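Local coordinates for putative cytoplasmic protein (Salmonella enterica subsp. enterica serovar Typhimurium, PDB 4J32) that probably cleaves peptidoglycan as Tae4, an amidase effector of the type VI secretion system with a papain-like NlpC/P60 fold, and is bound by the immunity protein Tai4, at residues Phe26-His31 against Ser149-His153; Cys57-Tyr63 against Phe88-Val93; Gly121-Val127 against His139-Gly145. Residues are numbered along the deposited sequence.

Interaction 1: Phe26-His31 against Ser149-His153; sequences FRKVNH and SDQCH
In this papain-like NlpC/P60 fold, the C-terminal end of helix 19-28 meets the loop that follows strand 138-143, with an inverse gamma turn centred on Asn30. Hydrogen bonds Val29 N to Phe26 O (3.0 Å) and Asn30 N to Arg27 O (3.1 Å) lead out of the helix. In the loop, residues 151-153 have helical backbone angles, and His153 N bonds Asp150 O at 2.7 Å. CA atoms pair as Phe26-Ser149 (7.0 Å) and Asn30-Asp150 (6.3 Å). Apolar contact centres on the Phe26 ring (chi1 t). Ser149 CB makes a CH-pi contact over its face, 3.7 Å from the centroid, while Asp150 CB lies at the ring edge, 3.8 Å from CZ. The Asp150 carboxylate is held by His139 and, weakly, by Thr141; the loop thus carries Asp150 to His139, consistent with the third member of a papain-like catalytic triad. Asn30 (chi1 t) reaches into the loop, its OD1 3.6 Å from Asp150 CB. A weak hydrogen bond runs from His153 NE2 to Asn30 O at 3.3 Å, N-H...O 151°.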
loop_
_atom_site.group_PDB
_atom_site.type_symbol
_atom_site.label_atom_id
_atom_site.label_comp_id
_atom_site.label_asym_id
_atom_site.label_seq_id
_atom_site.Cartn_x
_atom_site.Cartn_y
_atom_site.Cartn_z
ATOM N N PHE A 26 31.808 13.803 -12.240
ATOM C CA PHE A 26 30.780 12.739 -12.203
ATOM C C PHE A 26 31.169 11.611 -11.243
ATOM O O PHE A 26 30.332 11.133 -10.464
ATOM C CB PHE A 26 30.505 12.180 -13.600
ATOM C CG PHE A 26 29.239 11.316 -13.662
ATOM C CD1 PHE A 26 28.035 11.854 -14.103
ATOM C CD2 PHE A 26 29.273 9.990 -13.207
ATOM C CE1 PHE A 26 26.861 11.066 -14.147
ATOM C CE2 PHE A 26 28.098 9.186 -13.234
ATOM C CZ PHE A 26 26.909 9.740 -13.691
ATOM N N ARG A 27 32.430 11.181 -11.298
ATOM C CA ARG A 27 32.917 10.136 -10.422
ATOM C C ARG A 27 32.683 10.435 -8.940
ATOM O O ARG A 27 32.366 9.522 -8.171
ATOM C CB ARG A 27 34.406 9.870 -10.690
ATOM C CG ARG A 27 34.979 8.693 -9.913
ATOM C CD ARG A 27 36.460 8.505 -10.200
ATOM N NE ARG A 27 36.710 8.100 -11.574
ATOM C CZ ARG A 27 37.379 8.829 -12.465
ATOM N NH1 ARG A 27 37.896 10.011 -12.119
ATOM N NH2 ARG A 27 37.578 8.349 -13.679
ATOM N N LYS A 28 32.805 11.706 -8.542
ATOM C CA LYS A 28 32.646 12.084 -7.126
ATOM C C LYS A 28 31.251 11.745 -6.607
ATOM O O LYS A 28 31.061 11.566 -5.405
ATOM C CB LYS A 28 32.904 13.576 -6.895
ATOM C CG LYS A 28 34.235 14.132 -7.469
ATOM C CD LYS A 28 35.467 13.283 -7.193
ATOM C CE LYS A 28 35.937 13.354 -5.756
ATOM N NZ LYS A 28 37.271 12.650 -5.616
ATOM N N VAL A 29 30.290 11.690 -7.520
ATOM C CA VAL A 29 28.899 11.392 -7.151
ATOM C C VAL A 29 28.356 10.105 -7.773
ATOM O O VAL A 29 27.142 9.888 -7.768
ATOM C CB VAL A 29 27.952 12.612 -7.441
ATOM C CG1 VAL A 29 28.287 13.781 -6.511
ATOM C CG2 VAL A 29 28.020 13.049 -8.931
ATOM N N ASN A 30 29.244 9.264 -8.310
ATOM C CA ASN A 30 28.847 7.990 -8.898
ATOM C C ASN A 30 28.674 6.924 -7.812
ATOM O O ASN A 30 29.338 5.875 -7.790
ATOM C CB ASN A 30 29.814 7.562 -10.025
ATOM C CG ASN A 30 29.274 6.401 -10.834
ATOM O OD1 ASN A 30 28.065 6.305 -11.070
ATOM N ND2 ASN A 30 30.159 5.483 -11.222
ATOM N N HIS A 31 27.785 7.230 -6.873
ATOM C CA HIS A 31 27.525 6.366 -5.727
ATOM C C HIS A 31 26.027 6.231 -5.531
ATOM O O HIS A 31 25.254 6.792 -6.314
ATOM C CB HIS A 31 28.166 6.957 -4.466
ATOM C CG HIS A 31 29.634 7.175 -4.615
ATOM N ND1 HIS A 31 30.536 6.135 -4.573
ATOM C CD2 HIS A 31 30.350 8.292 -4.886
ATOM C CE1 HIS A 31 31.757 6.610 -4.762
ATOM N NE2 HIS A 31 31.670 7.914 -4.960
ATOM N N SER A 149 29.388 6.940 -17.795
ATOM C CA SER A 149 30.047 7.223 -16.513
ATOM C C SER A 149 29.367 6.487 -15.352
ATOM O O SER A 149 29.987 6.269 -14.312
ATOM C CB SER A 149 30.050 8.724 -16.262
ATOM O OG SER A 149 28.760 9.286 -16.472
ATOM N N ASP A 150 28.092 6.120 -15.520
ATOM C CA ASP A 150 27.386 5.353 -14.486
ATOM C C ASP A 150 27.115 3.919 -14.899
ATOM O O ASP A 150 26.234 3.256 -14.333
ATOM C CB ASP A 150 26.088 6.063 -14.046
ATOM C CG ASP A 150 25.145 6.360 -15.209
ATOM O OD1 ASP A 150 25.510 6.161 -16.384
ATOM O OD2 ASP A 150 24.015 6.799 -14.922
ATOM N N GLN A 151 27.884 3.424 -15.869
ATOM C CA GLN A 151 27.704 2.065 -16.380
ATOM C C GLN A 151 27.614 1.044 -15.247
ATOM O O GLN A 151 26.856 0.079 -15.328
ATOM C CB GLN A 151 28.798 1.692 -17.392
ATOM C CG GLN A 151 28.390 0.514 -18.277
ATOM C CD GLN A 151 28.551 0.768 -19.768
ATOM O OE1 GLN A 151 28.131 1.807 -20.309
ATOM N NE2 GLN A 151 29.126 -0.213 -20.456
ATOM N N CYS A 152 28.357 1.329 -14.181
ATOM C CA CYS A 152 28.392 0.455 -13.012
ATOM C C CYS A 152 27.024 0.323 -12.333
ATOM O O CYS A 152 26.759 -0.699 -11.688
ATOM C CB CYS A 152 29.466 0.904 -12.010
ATOM S SG CYS A 152 28.897 2.022 -10.706
ATOM N N HIS A 153 26.152 1.317 -12.506
ATOM C CA HIS A 153 24.782 1.274 -11.989
ATOM C C HIS A 153 23.774 0.849 -13.064
ATOM O O HIS A 153 22.643 0.478 -12.739
ATOM C CB HIS A 153 24.372 2.638 -11.411
ATOM C CG HIS A 153 25.367 3.213 -10.456
ATOM N ND1 HIS A 153 25.512 2.753 -9.162
ATOM C CD2 HIS A 153 26.277 4.201 -10.607
ATOM C CE1 HIS A 153 26.464 3.441 -8.556
ATOM N NE2 HIS A 153 26.949 4.321 -9.414
#

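Interaction 2: Cys57-Tyr63 against Phe88-Val93; sequences CPIRMSY and FYIYRV
Helix 57-63 packs along strand 88-90 and the turn after it, the short segment axes 6.7 Å apart at closest and 143° between their directions, 37° from antiparallel. CA atoms come nearest at Pro58-Tyr91 (5.3 Å) and Ser62-Tyr89 (5.1 Å). Cys57 (chi1 t) opens the segment, its SG 4.2 Å from Val93 CG2. Pro58 points straight at the turn: its CG is 3.3 Å from Tyr91 O, its CB 3.7 Å from Arg92 O, and its CD 3.9 Å from Val93 CG2. Arg92 is the N-cap residue of helix 93-103, and its guanidinium bonds main-chain oxygens of Leu44 and Gln49 of the neighbouring immunity protein chain. Ile59 (m, t) flanks the strand, with CG2 4.1 Å from Tyr89 CD1 and CG1 4.4 Å from Tyr91 CB. One turn on from Pro58, Ser62 (chi1 m) has two bonds: its OG donates to Pro58 O within the helix (2.9 Å) and accepts from Ile90 N across the contact (2.9 Å, 136°). Its CB also lies 3.6 Å from Tyr89 CD1. Tyr63 ends the walk, its CB 3.9 Å from CE1 of Tyr89, whose ring (chi1 m) comes near the helix, with Ile59 O at its edge, and whose hydroxyl bonds Asp85. In papain-like peptidases the catalytic cysteine sits at the start of such a helix, consistent with Cys57 here; its first turn packs against Val93, where helix 93-103 begins. The contact is buried, mostly apolar side chains and backbone carbonyls, with the Ser62 hydroxyl giving the one hydrogen bond between the segments.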
loop_
_atom_site.group_PDB
_atom_site.type_symbol
_atom_site.label_atom_id
_atom_site.label_comp_id
_atom_site.label_asym_id
_atom_site.label_seq_id
_atom_site.Cartn_x
_atom_site.Cartn_y
_atom_site.Cartn_z
ATOM N N CYS A 57 20.214 10.327 -11.068
ATOM C CA CYS A 57 20.586 10.719 -12.430
ATOM C C CYS A 57 20.691 12.261 -12.628
ATOM O O CYS A 57 21.781 12.761 -12.934
ATOM C CB CYS A 57 19.680 10.043 -13.470
ATOM S SG CYS A 57 19.763 10.852 -15.092
ATOM N N PRO A 58 19.581 13.023 -12.434
ATOM C CA PRO A 58 19.704 14.458 -12.702
ATOM C C PRO A 58 20.542 15.223 -11.679
ATOM O O PRO A 58 21.107 16.280 -11.998
ATOM C CB PRO A 58 18.244 14.951 -12.696
ATOM C CG PRO A 58 17.519 13.979 -11.822
ATOM C CD PRO A 58 18.196 12.643 -12.082
ATOM N N ILE A 59 20.630 14.677 -10.468
ATOM C CA ILE A 59 21.421 15.306 -9.420
ATOM C C ILE A 59 22.903 15.151 -9.758
ATOM O O ILE A 59 23.691 16.087 -9.566
ATOM C CB ILE A 59 21.076 14.716 -8.036
ATOM C CG1 ILE A 59 19.568 14.909 -7.749
ATOM C CG2 ILE A 59 21.957 15.389 -6.910
ATOM C CD1 ILE A 59 19.015 14.182 -6.481
ATOM N N ARG A 60 23.290 13.981 -10.279
ATOM C CA ARG A 60 24.697 13.825 -10.676
ATOM C C ARG A 60 25.067 14.767 -11.831
ATOM O O ARG A 60 26.136 15.375 -11.817
ATOM C CB ARG A 60 25.039 12.387 -11.051
ATOM C CG ARG A 60 24.802 11.321 -9.957
ATOM C CD ARG A 60 25.302 9.961 -10.459
ATOM N NE ARG A 60 25.045 8.902 -9.485
ATOM C CZ ARG A 60 24.135 7.948 -9.642
ATOM N NH1 ARG A 60 23.380 7.884 -10.751
ATOM N NH2 ARG A 60 23.965 7.052 -8.686
ATOM N N MET A 61 24.189 14.885 -12.821
ATOM C CA MET A 61 24.417 15.802 -13.941
ATOM C C MET A 61 24.482 17.261 -13.463
ATOM O O MET A 61 25.305 18.051 -13.935
ATOM C CB MET A 61 23.353 15.594 -15.020
ATOM C CG MET A 61 23.594 14.342 -15.882
ATOM S SD MET A 61 25.230 14.296 -16.651
ATOM C CE MET A 61 25.183 15.796 -17.652
ATOM N N SER A 62 23.625 17.611 -12.502
ATOM C CA SER A 62 23.692 18.948 -11.904
ATOM C C SER A 62 25.049 19.197 -11.224
ATOM O O SER A 62 25.652 20.266 -11.366
ATOM C CB SER A 62 22.553 19.144 -10.894
ATOM O OG SER A 62 21.295 19.100 -11.552
ATOM N N TYR A 63 25.513 18.204 -10.475
ATOM C CA TYR A 63 26.826 18.292 -9.841
ATOM C C TYR A 63 27.923 18.559 -10.892
ATOM O O TYR A 63 28.755 19.448 -10.706
ATOM C CB TYR A 63 27.107 17.011 -9.046
ATOM C CG TYR A 63 28.426 17.018 -8.290
ATOM C CD1 TYR A 63 28.483 17.452 -6.964
ATOM C CD2 TYR A 63 29.603 16.551 -8.893
ATOM C CE1 TYR A 63 29.686 17.436 -6.259
ATOM C CE2 TYR A 63 30.824 16.536 -8.197
ATOM C CZ TYR A 63 30.854 16.983 -6.888
ATOM O OH TYR A 63 32.031 16.968 -6.160
ATOM N N PHE A 88 22.759 24.869 -7.198
ATOM C CA PHE A 88 21.418 24.306 -7.420
ATOM C C PHE A 88 21.424 23.030 -8.223
ATOM O O PHE A 88 22.213 22.882 -9.168
ATOM C CB PHE A 88 20.503 25.353 -8.059
ATOM C CG PHE A 88 20.488 26.652 -7.305
ATOM C CD1 PHE A 88 19.714 26.796 -6.153
ATOM C CD2 PHE A 88 21.299 27.713 -7.712
ATOM C CE1 PHE A 88 19.739 27.996 -5.420
ATOM C CE2 PHE A 88 21.320 28.913 -7.000
ATOM C CZ PHE A 88 20.543 29.052 -5.845
ATOM N N TYR A 89 20.509 22.131 -7.848
ATOM C CA TYR A 89 20.484 20.758 -8.341
ATOM C C TYR A 89 19.097 20.401 -8.808
ATOM O O TYR A 89 18.151 20.364 -8.009
ATOM C CB TYR A 89 20.949 19.801 -7.221
ATOM C CG TYR A 89 22.396 20.026 -6.855
ATOM C CD1 TYR A 89 23.399 19.239 -7.417
ATOM C CD2 TYR A 89 22.774 21.071 -5.989
ATOM C CE1 TYR A 89 24.744 19.468 -7.125
ATOM C CE2 TYR A 89 24.120 21.311 -5.689
ATOM C CZ TYR A 89 25.092 20.494 -6.261
ATOM O OH TYR A 89 26.408 20.718 -5.991
ATOM N N ILE A 90 18.980 20.168 -10.117
ATOM C CA ILE A 90 17.745 19.714 -10.750
ATOM C C ILE A 90 17.501 18.248 -10.396
ATOM O O ILE A 90 18.430 17.439 -10.419
ATOM C CB ILE A 90 17.829 19.951 -12.288
ATOM C CG1 ILE A 90 17.710 21.460 -12.591
ATOM C CG2 ILE A 90 16.776 19.085 -13.072
ATOM C CD1 ILE A 90 18.009 21.818 -14.095
ATOM N N TYR A 91 16.260 17.906 -10.062
ATOM C CA TYR A 91 15.979 16.572 -9.522
ATOM C C TYR A 91 15.049 15.710 -10.382
ATOM O O TYR A 91 14.760 14.555 -10.032
ATOM C CB TYR A 91 15.517 16.653 -8.058
ATOM C CG TYR A 91 14.283 17.518 -7.803
ATOM C CD1 TYR A 91 13.008 16.996 -7.963
ATOM C CD2 TYR A 91 14.404 18.853 -7.391
ATOM C CE1 TYR A 91 11.860 17.766 -7.707
ATOM C CE2 TYR A 91 13.268 19.628 -7.120
ATOM C CZ TYR A 91 12.001 19.070 -7.261
ATOM O OH TYR A 91 10.862 19.806 -7.036
ATOM N N ARG A 92 14.576 16.274 -11.490
ATOM C CA ARG A 92 13.782 15.528 -12.474
ATOM C C ARG A 92 14.580 15.293 -13.757
ATOM O O ARG A 92 15.205 16.215 -14.305
ATOM C CB ARG A 92 12.476 16.258 -12.805
ATOM C CG ARG A 92 11.531 16.337 -11.609
ATOM C CD ARG A 92 10.216 17.078 -11.961
ATOM N NE ARG A 92 9.234 16.825 -10.908
ATOM C CZ ARG A 92 8.659 17.747 -10.130
ATOM N NH1 ARG A 92 8.916 19.047 -10.309
ATOM N NH2 ARG A 92 7.790 17.368 -9.189
ATOM N N VAL A 93 14.524 14.056 -14.238
ATOM C CA VAL A 93 15.155 13.672 -15.498
ATOM C C VAL A 93 14.648 14.525 -16.655
ATOM O O VAL A 93 15.450 15.071 -17.417
ATOM C CB VAL A 93 14.940 12.174 -15.808
ATOM C CG1 VAL A 93 15.523 11.837 -17.220
ATOM C CG2 VAL A 93 15.653 11.337 -14.715
#

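Interaction 3: Gly121-Val127 against His139-Gly145; sequences GKKGIIV and HVTLWNG
Strands 124-127 and 139-143 form an antiparallel pair whose axes approach to 4.5 Å and run at 145°. Gly124-Trp143 and Ile126-Thr141 are hydrogen-bonded pairs (CA-CA 5.4 and 5.5 Å); Ile125-Leu142 and Val127-Val140 are non-hydrogen-bonded pairs (4.6 and 4.5 Å). Each hydrogen-bonded pair is closed twice: Gly124 N to Trp143 O and Trp143 N to Gly124 O, both 2.9 Å, then Ile126 N to Thr141 O (2.9 Å) and Thr141 N to Ile126 O (3.0 Å). CA-H...O contacts carry Leu142 CA to Gly124 O and Val140 CA to Ile126 O (both 3.4 Å). On the side turned away from 139-143, toward the sheet interior, the backbone of Lys123, Ile125 and Val127 bonds to Leu173, Trp171 and Thr169, on strand 164-172 and just beyond, while Leu142 N, on the other margin, is taken by Ser149 OG. Past the strands, Gly121 N bonds weakly to Gly145 O (3.4 Å). Among side chains, Trp143 NE1 is satisfied by Phe119 O, His139 NE2 by Asp150 OD2; Asn144 OD1 accepts from Ser146 N and Ile147 N, and Thr141 OG1 bonds weakly to Ser149 and Asp150. A CB on Gly124 (phi 157°, psi -144°) would jam against Lys123 O. On one face Ile125 CG1 meets Leu142 CD2 and Val127 CG2 meets Val140 CG1 (both 3.7 Å); on the other, Ile126 CG2 touches Thr141 CG2 (3.6 Å), both residues chi1 t. This is a beta hairpin at one edge of the four-stranded antiparallel sheet, 138-143 being its outermost strand within the chain, as in the sheet of a papain-like fold.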
loop_
_atom_site.group_PDB
_atom_site.type_symbol
_atom_site.label_atom_id
_atom_site.label_comp_id
_atom_site.label_asym_id
_atom_site.label_seq_id
_atom_site.Cartn_x
_atom_site.Cartn_y
_atom_site.Cartn_z
ATOM N N GLY A 121 33.607 6.592 -30.435
ATOM C CA GLY A 121 34.577 7.539 -30.970
ATOM C C GLY A 121 34.322 9.003 -30.664
ATOM O O GLY A 121 35.136 9.869 -31.024
ATOM N N LYS A 122 33.189 9.292 -30.027
ATOM C CA LYS A 122 32.864 10.652 -29.634
ATOM C C LYS A 122 32.518 10.649 -28.163
ATOM O O LYS A 122 32.043 9.639 -27.639
ATOM C CB LYS A 122 31.692 11.196 -30.446
ATOM C CG LYS A 122 32.094 11.419 -31.917
ATOM C CD LYS A 122 30.949 11.866 -32.765
ATOM C CE LYS A 122 31.484 12.177 -34.161
ATOM N NZ LYS A 122 30.394 12.593 -35.058
ATOM N N LYS A 123 32.738 11.779 -27.499
ATOM C CA LYS A 123 32.543 11.828 -26.039
ATOM C C LYS A 123 31.844 13.099 -25.572
ATOM O O LYS A 123 32.017 14.171 -26.174
ATOM C CB LYS A 123 33.877 11.633 -25.312
ATOM C CG LYS A 123 34.917 12.734 -25.524
ATOM C CD LYS A 123 36.262 12.360 -24.919
ATOM C CE LYS A 123 37.265 13.526 -25.035
ATOM N NZ LYS A 123 37.644 13.843 -26.451
ATOM N N GLY A 124 31.032 12.978 -24.522
ATOM C CA GLY A 124 30.354 14.139 -23.946
ATOM C C GLY A 124 29.111 13.775 -23.174
ATOM O O GLY A 124 29.082 12.749 -22.510
ATOM N N ILE A 125 28.090 14.623 -23.244
ATOM C CA ILE A 125 26.876 14.385 -22.482
ATOM C C ILE A 125 25.881 13.657 -23.392
ATOM O O ILE A 125 25.595 14.126 -24.500
ATOM C CB ILE A 125 26.261 15.720 -22.000
ATOM C CG1 ILE A 125 27.238 16.472 -21.074
ATOM C CG2 ILE A 125 24.900 15.469 -21.320
ATOM C CD1 ILE A 125 26.821 17.917 -20.807
ATOM N N ILE A 126 25.363 12.523 -22.924
ATOM C CA ILE A 126 24.418 11.730 -23.702
ATOM C C ILE A 126 23.027 11.697 -23.049
ATOM O O ILE A 126 22.894 11.549 -21.828
ATOM C CB ILE A 126 24.954 10.288 -23.983
ATOM C CG1 ILE A 126 24.093 9.567 -25.035
ATOM C CG2 ILE A 126 25.078 9.462 -22.688
ATOM C CD1 ILE A 126 24.867 8.525 -25.811
ATOM N N VAL A 127 22.000 11.854 -23.876
ATOM C CA VAL A 127 20.625 11.677 -23.446
ATOM C C VAL A 127 20.036 10.558 -24.271
ATOM O O VAL A 127 20.215 10.528 -25.489
ATOM C CB VAL A 127 19.774 12.977 -23.661
ATOM C CG1 VAL A 127 18.267 12.713 -23.442
ATOM C CG2 VAL A 127 20.267 14.085 -22.721
ATOM N N HIS A 139 17.192 8.865 -19.747
ATOM C CA HIS A 139 18.358 8.914 -18.864
ATOM C C HIS A 139 19.316 9.945 -19.455
ATOM O O HIS A 139 19.307 10.174 -20.676
ATOM C CB HIS A 139 19.043 7.540 -18.802
ATOM C CG HIS A 139 19.934 7.372 -17.609
ATOM N ND1 HIS A 139 19.448 7.283 -16.321
ATOM C CD2 HIS A 139 21.283 7.286 -17.510
ATOM C CE1 HIS A 139 20.459 7.144 -15.479
ATOM N NE2 HIS A 139 21.585 7.151 -16.177
ATOM N N VAL A 140 20.097 10.576 -18.585
ATOM C CA VAL A 140 21.118 11.561 -18.979
ATOM C C VAL A 140 22.385 11.194 -18.229
ATOM O O VAL A 140 22.350 11.015 -17.001
ATOM C CB VAL A 140 20.796 13.014 -18.520
ATOM C CG1 VAL A 140 21.688 14.033 -19.280
ATOM C CG2 VAL A 140 19.334 13.355 -18.647
ATOM N N THR A 141 23.498 11.075 -18.952
ATOM C CA THR A 141 24.772 10.709 -18.313
ATOM C C THR A 141 25.962 11.182 -19.175
ATOM O O THR A 141 25.762 11.884 -20.164
ATOM C CB THR A 141 24.846 9.182 -17.989
ATOM O OG1 THR A 141 25.952 8.911 -17.108
ATOM C CG2 THR A 141 24.943 8.353 -19.234
ATOM N N LEU A 142 27.180 10.819 -18.776
ATOM C CA LEU A 142 28.349 11.090 -19.605
ATOM C C LEU A 142 28.752 9.830 -20.342
ATOM O O LEU A 142 28.450 8.712 -19.910
ATOM C CB LEU A 142 29.533 11.595 -18.759
ATOM C CG LEU A 142 29.255 12.854 -17.928
ATOM C CD1 LEU A 142 30.524 13.202 -17.205
ATOM C CD2 LEU A 142 28.826 14.012 -18.813
ATOM N N TRP A 143 29.423 10.035 -21.467
ATOM C CA TRP A 143 29.821 8.972 -22.372
ATOM C C TRP A 143 31.235 9.286 -22.829
ATOM O O TRP A 143 31.511 10.408 -23.292
ATOM C CB TRP A 143 28.821 8.934 -23.556
ATOM C CG TRP A 143 29.237 8.097 -24.724
ATOM C CD1 TRP A 143 29.792 8.543 -25.899
ATOM C CD2 TRP A 143 29.136 6.673 -24.845
ATOM N NE1 TRP A 143 30.027 7.474 -26.747
ATOM C CE2 TRP A 143 29.632 6.321 -26.123
ATOM C CE3 TRP A 143 28.648 5.660 -24.005
ATOM C CZ2 TRP A 143 29.674 4.996 -26.573
ATOM C CZ3 TRP A 143 28.691 4.345 -24.454
ATOM C CH2 TRP A 143 29.195 4.030 -25.729
ATOM N N ASN A 144 32.144 8.319 -22.701
ATOM C CA ASN A 144 33.543 8.595 -23.052
ATOM C C ASN A 144 33.987 8.022 -24.401
ATOM O O ASN A 144 35.197 7.911 -24.666
ATOM C CB ASN A 144 34.483 8.128 -21.928
ATOM C CG ASN A 144 34.614 6.615 -21.878
ATOM O OD1 ASN A 144 33.917 5.897 -22.605
ATOM N ND2 ASN A 144 35.506 6.123 -21.021
ATOM N N GLY A 145 33.023 7.660 -25.250
ATOM C CA GLY A 145 33.312 7.002 -26.528
ATOM C C GLY A 145 33.192 5.483 -26.496
ATOM O O GLY A 145 33.138 4.837 -27.541
#

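Interactions 2 and 3 follow one another along the chain, and both are nested inside the loop closed by interaction 1. Their centres lie about 16 Å apart, with interaction 1 about 13 Å from each. Helix 57-67 joins all three: Arg60 bonds the carbonyls of Val29 and His31, and Met61 CE packs 3.7 Å from Ile125 CG2. At the helix-sheet junction, Cys57 SG lies 3.8 Å from His139 ND1, while Asp150 OD2 is 2.8 Å from His139 NE2. Each interaction thus supplies one member of a Cys-His-Asp arrangement, consistent with the catalytic triad of papain-like peptidases. The immunity protein reaches this region, touching His139 and the turn at Tyr91-Val93.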